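Local coordinates for protein SAM-dependent O-methyltransferase (Thermotoga maritima, PDB 1O54) that probably transfers a methyl group from S-adenosyl-L-methionine to N1 of adenosine 58 in tRNA, working as a homotetramer built from two dimers, at residues F59-G64 with G75-P80; V110-R115 with V134-K139. One frame throughout, in Å; residues are numbered along the deposited sequence.

How the interactions relate
The two contacts lie in different parts of the chain: a small N-terminal antiparallel sheet and the Rossmann-like methyltransferase domain. Interaction 1 (59-64 with 75-80) ties a loop to strand 74-78, an inner strand of the small sheet. Interaction 2 (110-115 with 134-139) joins two loops that lead into neighbouring parallel strands of the Rossmann-like domain. Their centres lie 32 Å apart, with the nearest atoms about 18 Å from each other, and the first closes along the chain before the second opens. Both reach the second subunit. Neither includes the predicted cofactor-binding residues E144, D172 and D188; interaction 2 shares their methyltransferase fold.

Interaction 1: residues F59-G64 with G75-P80; sequences FEKGPG and GYILIP
G64 and I77 join the loop 59-64 to strand 74-78 of the small N-terminal antiparallel sheet, the touching parts running nearly perpendicular to each other. The tight part is made by backbone as much as by side chains. G64 N donates to I77 O over 2.7 Å, almost straight at the hydrogen (176°), and P63 CA adds a CH···O contact to the same oxygen. Beside it, K61 CB meets I77 CD1 at 3.4 Å, closer than a usual carbon contact, the two side chains crossing at about a right angle. The extended chi2 of I77 (155°) carries CD1 out to this meeting, while CB of the same residue lies against G62 O. I77 also packs on L20, L28 and I67.

The looser, partly exposed side is the hydrophobic brush of P63 against I79, where the ring touches through CG. K61 also leaves the contact, its NZ bonding to I66 O. The end at Y76, by contrast, is buried and closed by the second subunit, where Y76 OH bonds to R272 O of that chain. At the edge of the Y76 ring, close to its plane, G64 O sits 3.7 Å from CD2.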
ATOM      1  N   PHE A  59      20.716  38.295   6.591  1.00 27.86           N
ATOM      2  CA  PHE A  59      20.010  39.583   6.544  1.00 28.23           C
ATOM      3  C   PHE A  59      20.314  40.383   5.261  1.00 28.46           C
ATOM      4  O   PHE A  59      19.559  41.299   4.908  1.00 29.48           O
ATOM      5  CB  PHE A  59      20.336  40.458   7.742  1.00 27.83           C
ATOM      6  CG  PHE A  59      19.950  39.860   9.058  1.00 27.96           C
ATOM      7  CD1 PHE A  59      20.915  39.432   9.939  1.00 29.26           C
ATOM      8  CD2 PHE A  59      18.623  39.718   9.410  1.00 31.73           C
ATOM      9  CE1 PHE A  59      20.571  38.872  11.174  1.00 29.89           C
ATOM     10  CE2 PHE A  59      18.269  39.141  10.651  1.00 32.54           C
ATOM     11  CZ  PHE A  59      19.260  38.737  11.532  1.00 30.96           C
ATOM     12  N   GLU A  60      21.402  40.043   4.586  1.00 28.34           N
ATOM     13  CA  GLU A  60      21.785  40.721   3.325  1.00 28.98           C
ATOM     14  C   GLU A  60      21.406  39.940   2.090  1.00 30.09           C
ATOM     15  O   GLU A  60      21.893  40.252   0.988  1.00 29.65           O
ATOM     16  CB  GLU A  60      23.277  40.929   3.293  1.00 28.73           C
ATOM     17  CG  GLU A  60      23.868  41.463   4.572  1.00 30.32           C
ATOM     18  CD  GLU A  60      23.271  42.808   4.964  1.00 29.48           C
ATOM     19  OE1 GLU A  60      22.230  43.238   4.408  1.00 31.70           O
ATOM     20  OE2 GLU A  60      23.845  43.409   5.842  1.00 34.69           O
ATOM     21  N   LYS A  61      20.583  38.905   2.292  1.00 29.72           N
ATOM     22  CA  LYS A  61      20.133  38.028   1.223  1.00 31.07           C
ATOM     23  C   LYS A  61      18.615  38.006   1.284  1.00 30.95           C
ATOM     24  O   LYS A  61      17.997  38.922   1.844  1.00 33.56           O
ATOM     25  CB  LYS A  61      20.742  36.632   1.407  1.00 31.00           C
ATOM     26  CG  LYS A  61      22.272  36.598   1.502  1.00 34.04           C
ATOM     27  CD  LYS A  61      22.935  36.218   0.204  1.00 37.88           C
ATOM     28  CE  LYS A  61      24.396  35.787   0.402  1.00 40.43           C
ATOM     29  NZ  LYS A  61      24.847  34.959  -0.757  1.00 43.10           N
ATOM     30  N   GLY A  62      17.983  36.979   0.740  1.00 29.33           N
ATOM     31  CA  GLY A  62      16.530  36.923   0.623  1.00 28.72           C
ATOM     32  C   GLY A  62      16.146  35.478   0.330  1.00 27.76           C
ATOM     33  O   GLY A  62      17.044  34.676   0.045  1.00 26.29           O
ATOM     34  N   PRO A  63      14.867  35.107   0.409  1.00 27.44           N
ATOM     35  CA  PRO A  63      14.487  33.747   0.102  1.00 26.82           C
ATOM     36  C   PRO A  63      14.842  33.388  -1.334  1.00 26.04           C
ATOM     37  O   PRO A  63      14.641  34.204  -2.260  1.00 25.49           O
ATOM     38  CB  PRO A  63      12.972  33.729   0.337  1.00 28.57           C
ATOM     39  CG  PRO A  63      12.722  34.894   1.160  1.00 28.90           C
ATOM     40  CD  PRO A  63      13.688  35.906   0.809  1.00 29.40           C
ATOM     41  N   GLY A  64      15.376  32.184  -1.496  1.00 24.47           N
ATOM     42  CA  GLY A  64      15.761  31.663  -2.781  1.00 24.21           C
ATOM     43  C   GLY A  64      17.207  31.957  -3.104  1.00 24.10           C
ATOM     44  O   GLY A  64      17.714  31.444  -4.073  1.00 25.22           O
ATOM     45  N   GLY A  75      24.289  26.313   0.259  1.00 31.30           N
ATOM     46  CA  GLY A  75      22.913  26.125   0.699  1.00 30.28           C
ATOM     47  C   GLY A  75      22.022  27.226   0.180  1.00 28.94           C
ATOM     48  O   GLY A  75      22.493  28.189  -0.410  1.00 28.39           O
ATOM     49  N   TYR A  76      20.728  27.078   0.413  1.00 26.66           N
ATOM     50  CA  TYR A  76      19.737  28.066   0.008  1.00 25.44           C
ATOM     51  C   TYR A  76      18.889  28.512   1.192  1.00 24.77           C
ATOM     52  O   TYR A  76      18.516  27.707   2.041  1.00 25.45           O
ATOM     53  CB  TYR A  76      18.842  27.445  -1.058  1.00 25.22           C
ATOM     54  CG  TYR A  76      19.552  27.277  -2.359  1.00 26.88           C
ATOM     55  CD1 TYR A  76      20.152  26.069  -2.694  1.00 28.57           C
ATOM     56  CD2 TYR A  76      19.616  28.323  -3.270  1.00 27.23           C
ATOM     57  CE1 TYR A  76      20.792  25.916  -3.918  1.00 30.27           C
ATOM     58  CE2 TYR A  76      20.263  28.186  -4.481  1.00 29.68           C
ATOM     59  CZ  TYR A  76      20.852  26.976  -4.798  1.00 29.43           C
ATOM     60  OH  TYR A  76      21.483  26.845  -6.015  1.00 31.07           O
ATOM     61  N   ILE A  77      18.523  29.797   1.209  1.00 23.87           N
ATOM     62  CA  ILE A  77      17.669  30.369   2.263  1.00 23.63           C
ATOM     63  C   ILE A  77      16.235  30.247   1.820  1.00 24.00           C
ATOM     64  O   ILE A  77      15.875  30.664   0.696  1.00 24.45           O
ATOM     65  CB  ILE A  77      18.012  31.880   2.447  1.00 23.53           C
ATOM     66  CG1 ILE A  77      19.474  32.074   2.859  1.00 24.55           C
ATOM     67  CG2 ILE A  77      17.075  32.527   3.463  1.00 24.79           C
ATOM     68  CD1 ILE A  77      20.035  33.464   2.477  1.00 26.12           C
ATOM     69  N   LEU A  78      15.407  29.663   2.693  1.00 24.85           N
ATOM     70  CA  LEU A  78      14.001  29.419   2.419  1.00 26.33           C
ATOM     71  C   LEU A  78      13.163  29.890   3.602  1.00 26.94           C
ATOM     72  O   LEU A  78      13.667  30.017   4.723  1.00 28.03           O
ATOM     73  CB  LEU A  78      13.726  27.924   2.147  1.00 25.84           C
ATOM     74  CG  LEU A  78      14.547  27.288   1.006  1.00 27.10           C
ATOM     75  CD1 LEU A  78      14.297  25.817   0.926  1.00 29.93           C
ATOM     76  CD2 LEU A  78      14.270  27.936  -0.367  1.00 29.74           C
ATOM     77  N   ILE A  79      11.891  30.137   3.321  1.00 27.99           N
ATOM     78  CA  ILE A  79      10.926  30.453   4.340  1.00 29.49           C
ATOM     79  C   ILE A  79      10.294  29.096   4.661  1.00 28.53           C
ATOM     80  O   ILE A  79       9.765  28.437   3.783  1.00 28.53           O
ATOM     81  CB  ILE A  79       9.838  31.416   3.836  1.00 30.81           C
ATOM     82  CG1 ILE A  79      10.437  32.770   3.404  1.00 34.37           C
ATOM     83  CG2 ILE A  79       8.802  31.636   4.937  1.00 32.11           C
ATOM     84  CD1 ILE A  79      11.247  33.457   4.436  1.00 35.37           C
ATOM     85  N   PRO A  80      10.350  28.660   5.901  1.00 28.80           N
ATOM     86  CA  PRO A  80       9.743  27.372   6.255  1.00 27.79           C
ATOM     87  C   PRO A  80       8.240  27.358   6.043  1.00 27.05           C
ATOM     88  O   PRO A  80       7.544  28.365   6.278  1.00 27.32           O
ATOM     89  CB  PRO A  80      10.044  27.210   7.756  1.00 29.38           C
ATOM     90  CG  PRO A  80      10.722  28.405   8.186  1.00 31.27           C
ATOM     91  CD  PRO A  80      10.902  29.355   7.050  1.00 29.44           C
TER

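Interaction 2: residues V110-R115 with V134-K139; sequences VKEGDR and VGSSGK
E112 and S137 make the main side-chain link between two loops of the Rossmann-like methyltransferase fold: 110-115 leads into the first strand of a beta-alpha-beta unit (115-119, 125-134, 139-143), and 134-139 leads from its helix into its second strand. One carboxylate oxygen, E112 OE1, is gripped twice by the same serine: S137 OG donates to its anti lone pair at 2.6 Å, and S137 N arrives nearly along the C-O axis at 3.0 Å. The glutamate gets there with CG anti to its backbone N (chi1 -175°) and a bend at chi2. Its second oxygen, OE2, accepts from a water that also takes the N-H of S136, and it forms a salt bridge with R165 of the second subunit. An alanine at E112 would probably leave the S137 hydroxyl and amide without this acceptor, and R165 of the neighbouring subunit without its carboxylate mate.

Further in, the backbones take over. K111 to D114 form a type II turn, and G113 donates N to V134 O at 2.9 Å. K139 N then bonds to D114 O, also at 2.9 Å, starting the parallel pairing in which R115 and K139 are bridge partners. A second water joins G113 O to S137 O. Within the turn, K111 NZ reaches the syn lone pair of D114 OD1 in a salt bridge, while K111 N meets OD2 from above the carboxylate plane.

The packing beneath is apolar: V110 and V134 lie side by side, pointing the same way, and both touch I116 of strand 115-119. Their closest approach is between the two CG1 methyls, 3.5 Å apart.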
ATOM      1  N   VAL A 110     -13.693  21.981   6.789  1.00 23.84           N
ATOM      2  CA  VAL A 110     -13.356  23.205   7.520  1.00 22.69           C
ATOM      3  C   VAL A 110     -13.170  24.352   6.514  1.00 22.58           C
ATOM      4  O   VAL A 110     -12.412  24.237   5.549  1.00 22.75           O
ATOM      5  CB  VAL A 110     -12.123  23.066   8.434  1.00 23.08           C
ATOM      6  CG1 VAL A 110     -11.906  24.314   9.224  1.00 24.30           C
ATOM      7  CG2 VAL A 110     -12.244  21.840   9.341  1.00 23.72           C
ATOM      8  N   LYS A 111     -13.899  25.437   6.759  1.00 22.76           N
ATOM      9  CA  LYS A 111     -13.986  26.533   5.812  1.00 22.57           C
ATOM     10  C   LYS A 111     -14.187  27.854   6.537  1.00 22.65           C
ATOM     11  O   LYS A 111     -14.401  27.911   7.749  1.00 22.40           O
ATOM     12  CB  LYS A 111     -15.144  26.284   4.868  1.00 22.99           C
ATOM     13  CG  LYS A 111     -16.469  26.368   5.543  1.00 24.91           C
ATOM     14  CD  LYS A 111     -17.624  25.866   4.681  1.00 30.74           C
ATOM     15  CE  LYS A 111     -18.961  26.351   5.285  1.00 34.10           C
ATOM     16  NZ  LYS A 111     -19.320  25.833   6.648  1.00 35.52           N
ATOM     17  N   GLU A 112     -14.068  28.923   5.757  1.00 23.48           N
ATOM     18  CA  GLU A 112     -14.128  30.301   6.272  1.00 23.54           C
ATOM     19  C   GLU A 112     -15.297  30.475   7.205  1.00 23.22           C
ATOM     20  O   GLU A 112     -16.451  30.207   6.840  1.00 23.04           O
ATOM     21  CB  GLU A 112     -14.237  31.291   5.102  1.00 24.23           C
ATOM     22  CG  GLU A 112     -14.194  32.759   5.521  1.00 22.22           C
ATOM     23  CD  GLU A 112     -12.846  33.237   5.995  1.00 26.41           C
ATOM     24  OE1 GLU A 112     -12.799  33.952   7.047  1.00 28.70           O
ATOM     25  OE2 GLU A 112     -11.833  32.926   5.326  1.00 24.29           O
ATOM     26  N   GLY A 113     -15.017  31.001   8.385  1.00 22.71           N
ATOM     27  CA  GLY A 113     -16.051  31.313   9.364  1.00 22.58           C
ATOM     28  C   GLY A 113     -16.495  30.172  10.268  1.00 22.88           C
ATOM     29  O   GLY A 113     -17.311  30.385  11.171  1.00 23.16           O
ATOM     30  N   ASP A 114     -16.021  28.963  10.022  1.00 22.02           N
ATOM     31  CA  ASP A 114     -16.389  27.823  10.825  1.00 21.60           C
ATOM     32  C   ASP A 114     -15.917  27.974  12.276  1.00 21.69           C
ATOM     33  O   ASP A 114     -14.883  28.609  12.568  1.00 22.00           O
ATOM     34  CB  ASP A 114     -15.812  26.524  10.308  1.00 21.35           C
ATOM     35  CG  ASP A 114     -16.613  25.881   9.205  1.00 25.34           C
ATOM     36  OD1 ASP A 114     -17.727  26.380   8.859  1.00 25.41           O
ATOM     37  OD2 ASP A 114     -16.142  24.856   8.631  1.00 27.26           O
ATOM     38  N   ARG A 115     -16.722  27.416  13.155  1.00 21.66           N
ATOM     39  CA  ARG A 115     -16.383  27.229  14.559  1.00 21.30           C
ATOM     40  C   ARG A 115     -16.059  25.734  14.738  1.00 22.07           C
ATOM     41  O   ARG A 115     -16.897  24.858  14.432  1.00 21.53           O
ATOM     42  CB  ARG A 115     -17.561  27.630  15.452  1.00 22.63           C
ATOM     43  CG  ARG A 115     -17.809  29.150  15.419  1.00 23.56           C
ATOM     44  CD  ARG A 115     -19.204  29.590  15.908  1.00 26.90           C
ATOM     45  NE  ARG A 115     -19.383  29.287  17.328  1.00 25.46           N
ATOM     46  CZ  ARG A 115     -20.146  28.299  17.824  1.00 25.69           C
ATOM     47  NH1 ARG A 115     -20.816  27.480  17.032  1.00 27.45           N
ATOM     48  NH2 ARG A 115     -20.264  28.160  19.129  1.00 26.07           N
ATOM     49  N   VAL A 134     -10.092  27.754   8.983  1.00 21.44           N
ATOM     50  CA  VAL A 134     -11.292  28.517   9.398  1.00 22.52           C
ATOM     51  C   VAL A 134     -11.269  29.970   8.899  1.00 22.71           C
ATOM     52  O   VAL A 134     -12.253  30.713   9.059  1.00 22.97           O
ATOM     53  CB  VAL A 134     -11.519  28.484  10.921  1.00 22.70           C
ATOM     54  CG1 VAL A 134     -11.653  27.015  11.463  1.00 22.61           C
ATOM     55  CG2 VAL A 134     -10.411  29.220  11.645  1.00 23.16           C
ATOM     56  N   GLY A 135     -10.123  30.400   8.363  1.00 23.24           N
ATOM     57  CA  GLY A 135      -9.981  31.770   7.891  1.00 24.99           C
ATOM     58  C   GLY A 135      -9.886  32.784   9.013  1.00 24.95           C
ATOM     59  O   GLY A 135      -9.876  32.444  10.197  1.00 24.36           O
ATOM     60  N   SER A 136      -9.794  34.061   8.656  1.00 26.27           N
ATOM     61  CA  SER A 136      -9.746  35.098   9.682  1.00 26.57           C
ATOM     62  C   SER A 136     -11.051  35.255  10.472  1.00 26.32           C
ATOM     63  O   SER A 136     -11.038  35.823  11.576  1.00 26.81           O
ATOM     64  CB  SER A 136      -9.373  36.459   9.069  1.00 27.37           C
ATOM     65  OG  SER A 136     -10.378  36.902   8.174  1.00 28.35           O
ATOM     66  N   SER A 137     -12.168  34.811   9.904  1.00 24.95           N
ATOM     67  CA  SER A 137     -13.497  34.990  10.529  1.00 25.27           C
ATOM     68  C   SER A 137     -14.013  33.810  11.381  1.00 24.42           C
ATOM     69  O   SER A 137     -15.042  33.923  12.067  1.00 25.01           O
ATOM     70  CB  SER A 137     -14.543  35.357   9.450  1.00 26.55           C
ATOM     71  OG  SER A 137     -14.897  34.233   8.630  1.00 25.75           O
ATOM     72  N   GLY A 138     -13.328  32.681  11.298  1.00 23.51           N
ATOM     73  CA  GLY A 138     -13.677  31.492  12.056  1.00 23.94           C
ATOM     74  C   GLY A 138     -12.927  31.435  13.376  1.00 23.96           C
ATOM     75  O   GLY A 138     -12.182  32.362  13.742  1.00 25.12           O
ATOM     76  N   LYS A 139     -13.084  30.320  14.078  1.00 22.63           N
ATOM     77  CA  LYS A 139     -12.416  30.139  15.352  1.00 23.24           C
ATOM     78  C   LYS A 139     -12.251  28.666  15.673  1.00 22.09           C
ATOM     79  O   LYS A 139     -13.186  27.868  15.431  1.00 23.50           O
ATOM     80  CB  LYS A 139     -13.222  30.772  16.467  1.00 23.84           C
ATOM     81  CG  LYS A 139     -12.472  30.923  17.791  1.00 26.67           C
ATOM     82  CD  LYS A 139     -11.274  31.885  17.683  1.00 30.86           C
ATOM     83  CE  LYS A 139     -11.700  33.345  17.649  1.00 34.27           C
ATOM     84  NZ  LYS A 139     -10.578  34.325  17.826  1.00 34.63           N
TER
HETATM   85  O   HOH W   1      -9.901  34.838   5.581  0.50 20.89           O
HETATM   86  O   HOH W   2     -17.384  32.305  13.006  1.00 46.18           O